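Local coordinates for protein putative marr-family transcriptional repressor (Streptomyces coelicolor, PDB 3ZPL) that binds DNA through a winged-helix motif and probably acts as a MarR-family transcriptional regulator, at residues E26-V29 against W30-Y33. Sequence-based numbering, arbitrary orientation.
Sequences EQLV and WRSY
R31 and L28, one turn apart on helix 24-52, send their side chains the same way, side by side. From R31 CB, which rests 3.7 Å from L28 O and touches Q27 O as well, the chain runs out through CG and CD, bends about the CG-CD bond (chi3 79°), goes on by NE to CZ and turns the face of its guanidinium to the leucine. L28 CD2 sits over the centre of that flat group, 3.9 Å from R31 CZ and nearly equidistant from NH1 and NH2; the N-H bonds, lying in the plane, point outward past the methyl. The backbone bonds are the i to i+4 set of an alpha-helix: W30 N to E26 O at 2.9 Å, almost straight, then R31 N to Q27 O, S32 N to L28 O and Y33 N to V29 O. With OG between its backbone N and carbonyl carbon (chi1 64°), S32 reaches back to the preceding turn, 2.9 Å from V29 O and 3.2 Å from L28 O; its single proton could go to either carbonyl. W30 packs on L44 and Y33 on A37 of the second subunit, consistent with the helical dimer interface of MarR proteins. The L28 methyl thus covers one R31 face by nonpolar contact without blocking its in-plane N-H groups.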
ATOM      1  N   GLU A  26     -17.445  -3.070 -10.822  1.00 57.16           N
ATOM      2  CA  GLU A  26     -16.723  -2.203  -9.878  1.00 57.03           C
ATOM      3  C   GLU A  26     -16.027  -2.997  -8.793  1.00 55.24           C
ATOM      4  O   GLU A  26     -14.860  -2.760  -8.488  1.00 55.86           O
ATOM      5  CB  GLU A  26     -17.671  -1.184  -9.255  1.00 58.57           C
ATOM      6  CG  GLU A  26     -18.142  -0.086 -10.213  1.00 59.38           C
ATOM      7  CD  GLU A  26     -19.248   0.763  -9.609  1.00 58.81           C
ATOM      8  OE1 GLU A  26     -20.171   0.182  -8.990  1.00 58.99           O
ATOM      9  OE2 GLU A  26     -19.206   2.008  -9.723  1.00 58.42           O
ATOM     10  N   GLN A  27     -16.738  -3.963  -8.238  1.00 55.52           N
ATOM     11  CA  GLN A  27     -16.145  -4.855  -7.263  1.00 55.55           C
ATOM     12  C   GLN A  27     -14.843  -5.481  -7.792  1.00 55.27           C
ATOM     13  O   GLN A  27     -13.860  -5.562  -7.061  1.00 55.45           O
ATOM     14  CB  GLN A  27     -17.139  -5.958  -6.885  1.00 55.82           C
ATOM     15  CG  GLN A  27     -18.139  -5.543  -5.822  1.00 55.70           C
ATOM     16  CD  GLN A  27     -19.181  -6.615  -5.567  1.00 57.46           C
ATOM     17  OE1 GLN A  27     -18.863  -7.681  -5.020  1.00 59.03           O
ATOM     18  NE2 GLN A  27     -20.428  -6.349  -5.952  1.00 56.59           N
ATOM     19  N   LEU A  28     -14.853  -5.931  -9.052  1.00 53.66           N
ATOM     20  CA  LEU A  28     -13.680  -6.554  -9.677  1.00 52.54           C
ATOM     21  C   LEU A  28     -12.523  -5.600  -9.926  1.00 52.50           C
ATOM     22  O   LEU A  28     -11.333  -5.990  -9.876  1.00 52.32           O
ATOM     23  CB  LEU A  28     -14.052  -7.218 -11.005  1.00 53.02           C
ATOM     24  CG  LEU A  28     -14.515  -8.673 -10.800  1.00 52.74           C
ATOM     25  CD1 LEU A  28     -15.371  -9.223 -11.924  1.00 52.81           C
ATOM     26  CD2 LEU A  28     -13.279  -9.520 -10.576  1.00 54.01           C
ATOM     27  N   VAL A  29     -12.866  -4.367 -10.264  1.00 54.18           N
ATOM     28  CA  VAL A  29     -11.853  -3.322 -10.432  1.00 56.77           C
ATOM     29  C   VAL A  29     -11.151  -3.138  -9.096  1.00 55.66           C
ATOM     30  O   VAL A  29      -9.928  -3.199  -9.023  1.00 54.52           O
ATOM     31  CB  VAL A  29     -12.478  -1.984 -10.891  1.00 59.48           C
ATOM     32  CG1 VAL A  29     -11.497  -0.829 -10.726  1.00 61.66           C
ATOM     33  CG2 VAL A  29     -12.932  -2.094 -12.345  1.00 60.54           C
ATOM     34  N   TRP A  30     -11.951  -2.944  -8.050  1.00 55.17           N
ATOM     35  CA  TRP A  30     -11.431  -2.744  -6.704  1.00 55.49           C
ATOM     36  C   TRP A  30     -10.519  -3.882  -6.263  1.00 54.92           C
ATOM     37  O   TRP A  30      -9.425  -3.653  -5.772  1.00 54.74           O
ATOM     38  CB  TRP A  30     -12.591  -2.575  -5.724  1.00 55.43           C
ATOM     39  CG  TRP A  30     -12.161  -2.324  -4.323  1.00 56.09           C
ATOM     40  CD1 TRP A  30     -12.432  -3.089  -3.234  1.00 56.62           C
ATOM     41  CD2 TRP A  30     -11.362  -1.235  -3.859  1.00 57.84           C
ATOM     42  NE1 TRP A  30     -11.852  -2.546  -2.114  1.00 58.22           N
ATOM     43  CE2 TRP A  30     -11.199  -1.398  -2.472  1.00 58.44           C
ATOM     44  CE3 TRP A  30     -10.769  -0.131  -4.483  1.00 59.79           C
ATOM     45  CZ2 TRP A  30     -10.479  -0.503  -1.698  1.00 60.99           C
ATOM     46  CZ3 TRP A  30     -10.051   0.767  -3.705  1.00 62.03           C
ATOM     47  CH2 TRP A  30      -9.909   0.570  -2.327  1.00 62.72           C
ATOM     48  N   ARG A  31     -10.949  -5.107  -6.484  1.00 54.61           N
ATOM     49  CA  ARG A  31     -10.122  -6.255  -6.123  1.00 55.46           C
ATOM     50  C   ARG A  31      -8.774  -6.157  -6.791  1.00 55.54           C
ATOM     51  O   ARG A  31      -7.740  -6.271  -6.142  1.00 55.13           O
ATOM     52  CB  ARG A  31     -10.757  -7.567  -6.578  1.00 54.64           C
ATOM     53  CG  ARG A  31     -10.982  -8.574  -5.440  1.00 56.77           C
ATOM     54  CD  ARG A  31     -12.085  -9.532  -5.826  1.00 56.63           C
ATOM     55  NE  ARG A  31     -11.544 -10.541  -6.742  1.00 55.85           N
ATOM     56  CZ  ARG A  31     -12.263 -11.491  -7.316  1.00 54.37           C
ATOM     57  NH1 ARG A  31     -13.568 -11.580  -7.071  1.00 54.71           N
ATOM     58  NH2 ARG A  31     -11.671 -12.345  -8.139  1.00 53.43           N
ATOM     59  N   SER A  32      -8.789  -5.976  -8.102  1.00 54.76           N
ATOM     60  CA  SER A  32      -7.539  -5.991  -8.851  1.00 55.65           C
ATOM     61  C   SER A  32      -6.655  -4.796  -8.489  1.00 54.64           C
ATOM     62  O   SER A  32      -5.429  -4.903  -8.526  1.00 53.80           O
ATOM     63  CB  SER A  32      -7.804  -6.101 -10.351  1.00 57.18           C
ATOM     64  OG  SER A  32      -8.486  -4.979 -10.823  1.00 60.39           O
ATOM     65  N   TYR A  33      -7.260  -3.687  -8.072  1.00 54.47           N
ATOM     66  CA  TYR A  33      -6.478  -2.603  -7.471  1.00 55.56           C
ATOM     67  C   TYR A  33      -5.760  -3.086  -6.208  1.00 56.15           C
ATOM     68  O   TYR A  33      -4.545  -2.996  -6.106  1.00 55.46           O
ATOM     69  CB  TYR A  33      -7.322  -1.386  -7.136  1.00 55.99           C
ATOM     70  CG  TYR A  33      -6.532  -0.358  -6.367  1.00 59.88           C
ATOM     71  CD1 TYR A  33      -5.638   0.490  -7.014  1.00 61.73           C
ATOM     72  CD2 TYR A  33      -6.638  -0.264  -4.977  1.00 61.81           C
ATOM     73  CE1 TYR A  33      -4.887   1.418  -6.311  1.00 64.85           C
ATOM     74  CE2 TYR A  33      -5.889   0.656  -4.264  1.00 64.24           C
ATOM     75  CZ  TYR A  33      -5.012   1.495  -4.934  1.00 66.51           C
ATOM     76  OH  TYR A  33      -4.260   2.427  -4.242  1.00 70.74           O
TER